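NEQ263 (Nanoarchaeum equitans Kin4-M, PDB 5BN3) probably binds ATP as one of the two subunit types that form the catalytic core of an archaeal ATP synthase, the NeqA-NeqB complex. Local coordinates at residues Met228-Arg242 with Arg249-Tyr263. Numbering follows the deposited sequence.
Sequences MTNYADALREISTLR and RGYPAYLYTDLASIY
The guanidinium of Arg236 lies flat over one face of the Tyr251 ring, planes 15° apart, in an offset stack with cation-pi character; NH1 rides 3.5 Å from CZ of Tyr251. A single bend at chi3 in an otherwise extended chain folds the group back over the ring. In the guanidinium plane, NH1 donates to Arg249 O at 2.8 Å, while NH2 forms a salt bridge with Asp233 OD2, met from above the carboxylate plane. Glu342 of a neighbouring alpha subunit adds a salt bridge to NH1. A lysine in place of Arg236 would probably lose the flat stack and could hardly serve Arg249 O and Asp233 together. Gly250 backs onto CD of Arg236; a CB there would be tight against CD and jammed against the carbonyl O of Arg249. In the P-loop nucleotide-binding domain, helices 228-241 and 255-263, their short axes at 127°, lie in the beta-alpha-beta crossover from strand 220-226 to its parallel neighbour 273-281. Leu235 sends CD2 between Pro252, Leu255 and Asp258, 3.9 Å from Pro252 CG. With CG anti to the backbone N (chi1 173°), Tyr231 carries OH to Asp258 OD2 as donor, ring and carboxylate nearly coplanar, though the modelled 2.3 Å between the two oxygens is too short to take at face value. Arg204 of helix 196-215 hydrogen-bonds Tyr231 OH and salt-bridges Asp258 OD1. Ile262 CD1 meets the same ring obliquely. One water links Tyr254 OH to Leu235 O, another Ser239 OG to Gly250 O; Glu244 bonds to both hydroxyls.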
loop_
_atom_site.group_PDB
_atom_site.type_symbol
_atom_site.label_atom_id
_atom_site.label_comp_id
_atom_site.label_asym_id
_atom_site.label_seq_id
_atom_site.Cartn_x
_atom_site.Cartn_y
_atom_site.Cartn_z
ATOM N N MET B 228 -12.308 4.183 22.068
ATOM C CA MET B 228 -12.680 3.041 21.232
ATOM C C MET B 228 -11.507 2.509 20.411
ATOM O O MET B 228 -11.514 1.354 19.986
ATOM C CB MET B 228 -13.866 3.374 20.317
ATOM C CG MET B 228 -15.157 3.744 21.043
ATOM S SD MET B 228 -15.538 2.722 22.488
ATOM C CE MET B 228 -15.741 1.104 21.739
ATOM N N THR B 229 -10.496 3.343 20.196
ATOM C CA THR B 229 -9.304 2.898 19.481
ATOM C C THR B 229 -8.510 1.910 20.337
ATOM O O THR B 229 -7.917 0.963 19.817
ATOM C CB THR B 229 -8.424 4.085 19.051
ATOM O OG1 THR B 229 -9.194 4.968 18.224
ATOM C CG2 THR B 229 -7.229 3.599 18.259
ATOM N N ASN B 230 -8.507 2.127 21.651
ATOM C CA ASN B 230 -7.889 1.179 22.573
ATOM C C ASN B 230 -8.689 -0.115 22.654
ATOM O O ASN B 230 -8.120 -1.190 22.832
ATOM C CB ASN B 230 -7.753 1.779 23.974
ATOM C CG ASN B 230 -6.771 2.926 24.027
ATOM O OD1 ASN B 230 -5.888 3.045 23.178
ATOM N ND2 ASN B 230 -6.917 3.780 25.034
ATOM N N TYR B 231 -10.009 -0.004 22.540
ATOM C CA TYR B 231 -10.872 -1.180 22.532
ATOM C C TYR B 231 -10.583 -2.066 21.327
ATOM O O TYR B 231 -10.454 -3.284 21.452
ATOM C CB TYR B 231 -12.353 -0.782 22.545
ATOM C CG TYR B 231 -13.267 -1.970 22.360
ATOM C CD1 TYR B 231 -13.646 -2.751 23.439
ATOM C CD2 TYR B 231 -13.731 -2.325 21.101
ATOM C CE1 TYR B 231 -14.469 -3.846 23.273
ATOM C CE2 TYR B 231 -14.549 -3.418 20.926
ATOM C CZ TYR B 231 -14.912 -4.175 22.013
ATOM O OH TYR B 231 -15.734 -5.263 21.835
ATOM N N ALA B 232 -10.502 -1.450 20.153
ATOM C CA ALA B 232 -10.187 -2.184 18.935
ATOM C C ALA B 232 -8.822 -2.862 19.034
ATOM O O ALA B 232 -8.636 -3.968 18.527
ATOM C CB ALA B 232 -10.236 -1.258 17.737
ATOM N N ASP B 233 -7.874 -2.190 19.683
ATOM C CA ASP B 233 -6.527 -2.723 19.856
ATOM C C ASP B 233 -6.551 -3.996 20.700
ATOM O O ASP B 233 -5.858 -4.968 20.399
ATOM C CB ASP B 233 -5.624 -1.673 20.508
ATOM C CG ASP B 233 -4.201 -2.161 20.694
ATOM O OD1 ASP B 233 -3.935 -2.869 21.690
ATOM O OD2 ASP B 233 -3.337 -1.833 19.850
ATOM N N ALA B 234 -7.354 -3.981 21.756
ATOM C CA ALA B 234 -7.499 -5.144 22.620
ATOM C C ALA B 234 -8.170 -6.298 21.878
ATOM O O ALA B 234 -7.786 -7.457 22.044
ATOM C CB ALA B 234 -8.282 -4.780 23.863
ATOM N N LEU B 235 -9.173 -5.978 21.064
ATOM C CA LEU B 235 -9.863 -6.989 20.269
ATOM C C LEU B 235 -8.911 -7.646 19.275
ATOM O O LEU B 235 -8.978 -8.854 19.042
ATOM C CB LEU B 235 -11.056 -6.373 19.528
ATOM C CG LEU B 235 -12.086 -7.372 18.997
ATOM C CD1 LEU B 235 -12.850 -7.999 20.151
ATOM C CD2 LEU B 235 -13.046 -6.724 18.006
ATOM N N ARG B 236 -8.024 -6.844 18.695
ATOM C CA ARG B 236 -7.029 -7.350 17.756
ATOM C C ARG B 236 -6.021 -8.240 18.467
ATOM O O ARG B 236 -5.547 -9.233 17.909
ATOM C CB ARG B 236 -6.310 -6.184 17.072
ATOM C CG ARG B 236 -5.174 -6.599 16.154
ATOM C CD ARG B 236 -4.613 -5.404 15.400
ATOM N NE ARG B 236 -4.080 -4.384 16.302
ATOM C CZ ARG B 236 -3.634 -3.195 15.907
ATOM N NH1 ARG B 236 -3.656 -2.869 14.623
ATOM N NH2 ARG B 236 -3.173 -2.332 16.798
ATOM N N GLU B 237 -5.691 -7.877 19.700
ATOM C CA GLU B 237 -4.752 -8.655 20.491
ATOM C C GLU B 237 -5.296 -10.064 20.725
ATOM O O GLU B 237 -4.582 -11.055 20.558
ATOM C CB GLU B 237 -4.476 -7.949 21.817
ATOM C CG GLU B 237 -3.415 -8.626 22.650
ATOM C CD GLU B 237 -2.982 -7.798 23.838
ATOM O OE1 GLU B 237 -3.410 -6.626 23.953
ATOM O OE2 GLU B 237 -2.206 -8.319 24.662
ATOM N N ILE B 238 -6.571 -10.139 21.094
ATOM C CA ILE B 238 -7.251 -11.412 21.307
ATOM C C ILE B 238 -7.415 -12.180 20.001
ATOM O O ILE B 238 -7.182 -13.389 19.949
ATOM C CB ILE B 238 -8.631 -11.190 21.956
ATOM C CG1 ILE B 238 -8.459 -10.491 23.306
ATOM C CG2 ILE B 238 -9.371 -12.508 22.122
ATOM C CD1 ILE B 238 -9.753 -10.155 23.996
ATOM N N SER B 239 -7.813 -11.476 18.947
ATOM C CA SER B 239 -7.978 -12.088 17.634
ATOM C C SER B 239 -6.688 -12.723 17.127
ATOM O O SER B 239 -6.729 -13.734 16.437
ATOM C CB SER B 239 -8.474 -11.054 16.622
ATOM O OG SER B 239 -8.506 -11.604 15.319
ATOM N N THR B 240 -5.555 -12.118 17.472
ATOM C CA THR B 240 -4.243 -12.592 17.036
ATOM C C THR B 240 -3.748 -13.756 17.904
ATOM O O THR B 240 -2.999 -14.617 17.435
ATOM C CB THR B 240 -3.209 -11.440 17.048
ATOM O OG1 THR B 240 -3.709 -10.340 16.275
ATOM C CG2 THR B 240 -1.891 -11.890 16.463
ATOM N N LEU B 241 -4.184 -13.790 19.162
ATOM C CA LEU B 241 -3.846 -14.890 20.068
ATOM C C LEU B 241 -4.553 -16.171 19.635
ATOM O O LEU B 241 -3.945 -17.240 19.567
ATOM C CB LEU B 241 -4.202 -14.531 21.510
ATOM C CG LEU B 241 -3.228 -13.573 22.195
ATOM C CD1 LEU B 241 -3.730 -13.195 23.574
ATOM C CD2 LEU B 241 -1.845 -14.195 22.288
ATOM N N ARG B 242 -5.847 -16.054 19.360
ATOM C CA ARG B 242 -6.537 -17.023 18.530
ATOM C C ARG B 242 -5.789 -16.916 17.212
ATOM O O ARG B 242 -5.378 -15.831 16.830
ATOM C CB ARG B 242 -7.989 -16.585 18.344
ATOM C CG ARG B 242 -9.026 -17.633 18.700
ATOM C CD ARG B 242 -10.157 -17.034 19.535
ATOM N NE ARG B 242 -10.769 -15.862 18.907
ATOM C CZ ARG B 242 -11.793 -15.183 19.420
ATOM N NH1 ARG B 242 -12.335 -15.556 20.572
ATOM N NH2 ARG B 242 -12.278 -14.131 18.777
ATOM N N ARG B 249 -4.866 -3.958 8.623
ATOM C CA ARG B 249 -4.021 -3.532 9.746
ATOM C C ARG B 249 -4.018 -4.500 10.926
ATOM O O ARG B 249 -3.783 -4.093 12.065
ATOM C CB ARG B 249 -4.409 -2.131 10.238
ATOM C CG ARG B 249 -3.990 -0.990 9.323
ATOM C CD ARG B 249 -4.458 0.349 9.876
ATOM N NE ARG B 249 -4.302 1.443 8.919
ATOM C CZ ARG B 249 -3.394 2.410 9.019
ATOM N NH1 ARG B 249 -2.553 2.433 10.044
ATOM N NH2 ARG B 249 -3.332 3.361 8.095
ATOM N N GLY B 250 -4.277 -5.775 10.657
ATOM C CA GLY B 250 -4.291 -6.771 11.713
ATOM C C GLY B 250 -5.611 -6.883 12.454
ATOM O O GLY B 250 -5.835 -7.859 13.176
ATOM N N TYR B 251 -6.482 -5.889 12.293
ATOM C CA TYR B 251 -7.786 -5.910 12.951
ATOM C C TYR B 251 -8.624 -7.079 12.440
ATOM O O TYR B 251 -8.568 -7.411 11.254
ATOM C CB TYR B 251 -8.527 -4.587 12.730
ATOM C CG TYR B 251 -7.895 -3.400 13.427
ATOM C CD1 TYR B 251 -7.988 -3.246 14.803
ATOM C CD2 TYR B 251 -7.219 -2.427 12.706
ATOM C CE1 TYR B 251 -7.417 -2.159 15.441
ATOM C CE2 TYR B 251 -6.650 -1.338 13.333
ATOM C CZ TYR B 251 -6.751 -1.212 14.697
ATOM O OH TYR B 251 -6.181 -0.128 15.318
ATOM N N PRO B 252 -9.399 -7.711 13.335
ATOM C CA PRO B 252 -10.212 -8.872 12.948
ATOM C C PRO B 252 -11.276 -8.518 11.914
ATOM O O PRO B 252 -11.743 -7.378 11.865
ATOM C CB PRO B 252 -10.875 -9.299 14.266
ATOM C CG PRO B 252 -10.804 -8.093 15.150
ATOM C CD PRO B 252 -9.537 -7.389 14.767
ATOM N N ALA B 253 -11.654 -9.498 11.101
ATOM C CA ALA B 253 -12.633 -9.303 10.037
ATOM C C ALA B 253 -14.007 -8.884 10.556
ATOM O O ALA B 253 -14.774 -8.229 9.847
ATOM C CB ALA B 253 -12.750 -10.570 9.218
ATOM N N TYR B 254 -14.313 -9.269 11.791
ATOM C CA TYR B 254 -15.614 -8.989 12.390
ATOM C C TYR B 254 -15.621 -7.710 13.230
ATOM O O TYR B 254 -16.502 -7.527 14.065
ATOM C CB TYR B 254 -16.057 -10.176 13.250
ATOM C CG TYR B 254 -15.001 -10.650 14.219
ATOM C CD1 TYR B 254 -14.846 -10.049 15.459
ATOM C CD2 TYR B 254 -14.163 -11.704 13.895
ATOM C CE1 TYR B 254 -13.885 -10.481 16.344
ATOM C CE2 TYR B 254 -13.205 -12.143 14.772
ATOM C CZ TYR B 254 -13.066 -11.530 15.994
ATOM O OH TYR B 254 -12.104 -11.968 16.874
ATOM N N LEU B 255 -14.646 -6.829 13.006
ATOM C CA LEU B 255 -14.531 -5.600 13.798
ATOM C C LEU B 255 -15.806 -4.755 13.771
ATOM O O LEU B 255 -16.246 -4.262 14.807
ATOM C CB LEU B 255 -13.324 -4.766 13.349
ATOM C CG LEU B 255 -13.101 -3.463 14.125
ATOM C CD1 LEU B 255 -12.965 -3.744 15.611
ATOM C CD2 LEU B 255 -11.875 -2.720 13.617
ATOM N N TYR B 256 -16.402 -4.603 12.592
ATOM C CA TYR B 256 -17.655 -3.864 12.462
ATOM C C TYR B 256 -18.741 -4.478 13.337
ATOM O O TYR B 256 -19.436 -3.774 14.070
ATOM C CB TYR B 256 -18.113 -3.846 11.000
ATOM C CG TYR B 256 -19.491 -3.250 10.781
ATOM C CD1 TYR B 256 -20.630 -4.045 10.824
ATOM C CD2 TYR B 256 -19.649 -1.899 10.512
ATOM C CE1 TYR B 256 -21.886 -3.508 10.622
ATOM C CE2 TYR B 256 -20.904 -1.353 10.303
ATOM C CZ TYR B 256 -22.016 -2.163 10.362
ATOM O OH TYR B 256 -23.267 -1.632 10.157
ATOM N N THR B 257 -18.891 -5.793 13.243
ATOM C CA THR B 257 -19.934 -6.495 13.981
ATOM C C THR B 257 -19.712 -6.408 15.493
ATOM O O THR B 257 -20.661 -6.245 16.256
ATOM C CB THR B 257 -20.039 -7.966 13.527
ATOM O OG1 THR B 257 -20.335 -8.004 12.125
ATOM C CG2 THR B 257 -21.139 -8.690 14.283
ATOM N N ASP B 258 -18.457 -6.498 15.922
ATOM C CA ASP B 258 -18.153 -6.406 17.344
ATOM C C ASP B 258 -18.397 -4.999 17.886
ATOM O O ASP B 258 -18.954 -4.836 18.971
ATOM C CB ASP B 258 -16.718 -6.844 17.621
ATOM C CG ASP B 258 -16.394 -6.854 19.095
ATOM O OD1 ASP B 258 -16.611 -7.895 19.750
ATOM O OD2 ASP B 258 -15.932 -5.816 19.610
ATOM N N LEU B 259 -17.982 -3.983 17.133
ATOM C CA LEU B 259 -18.241 -2.598 17.523
ATOM C C LEU B 259 -19.742 -2.332 17.605
ATOM O O LEU B 259 -20.215 -1.640 18.508
ATOM C CB LEU B 259 -17.577 -1.625 16.541
ATOM C CG LEU B 259 -16.052 -1.501 16.603
ATOM C CD1 LEU B 259 -15.533 -0.565 15.515
ATOM C CD2 LEU B 259 -15.612 -1.011 17.973
ATOM N N ALA B 260 -20.488 -2.898 16.665
ATOM C CA ALA B 260 -21.937 -2.743 16.645
ATOM C C ALA B 260 -22.585 -3.416 17.845
ATOM O O ALA B 260 -23.571 -2.917 18.383
ATOM C CB ALA B 260 -22.504 -3.300 15.362
ATOM N N SER B 261 -22.028 -4.549 18.268
ATOM C CA SER B 261 -22.566 -5.283 19.413
ATOM C C SER B 261 -22.435 -4.470 20.697
ATOM O O SER B 261 -23.004 -4.820 21.729
ATOM C CB SER B 261 -21.866 -6.634 19.569
ATOM O OG SER B 261 -20.601 -6.481 20.184
ATOM N N ILE B 262 -21.677 -3.379 20.622
ATOM C CA ILE B 262 -21.561 -2.431 21.720
ATOM C C ILE B 262 -22.422 -1.188 21.474
ATOM O O ILE B 262 -23.255 -0.831 22.308
ATOM C CB ILE B 262 -20.093 -2.021 21.923
ATOM C CG1 ILE B 262 -19.291 -3.209 22.451
ATOM C CG2 ILE B 262 -19.975 -0.855 22.883
ATOM C CD1 ILE B 262 -17.865 -2.876 22.710
ATOM N N TYR B 263 -22.221 -0.536 20.329
ATOM C CA TYR B 263 -22.909 0.720 20.018
ATOM C C TYR B 263 -24.434 0.586 19.967
ATOM O O TYR B 263 -25.154 1.506 20.356
ATOM C CB TYR B 263 -22.405 1.292 18.689
ATOM C CG TYR B 263 -20.932 1.644 18.649
ATOM C CD1 TYR B 263 -20.241 1.993 19.801
ATOM C CD2 TYR B 263 -20.237 1.634 17.449
ATOM C CE1 TYR B 263 -18.895 2.320 19.753
ATOM C CE2 TYR B 263 -18.895 1.958 17.393
ATOM C CZ TYR B 263 -18.232 2.299 18.545
ATOM O OH TYR B 263 -16.896 2.622 18.482
HETATM O O HOH W 1 -6.127 0.255 17.803
HETATM O O HOH W 2 -11.164 -11.031 19.061
HETATM O O HOH W 3 -6.819 -10.264 13.674
#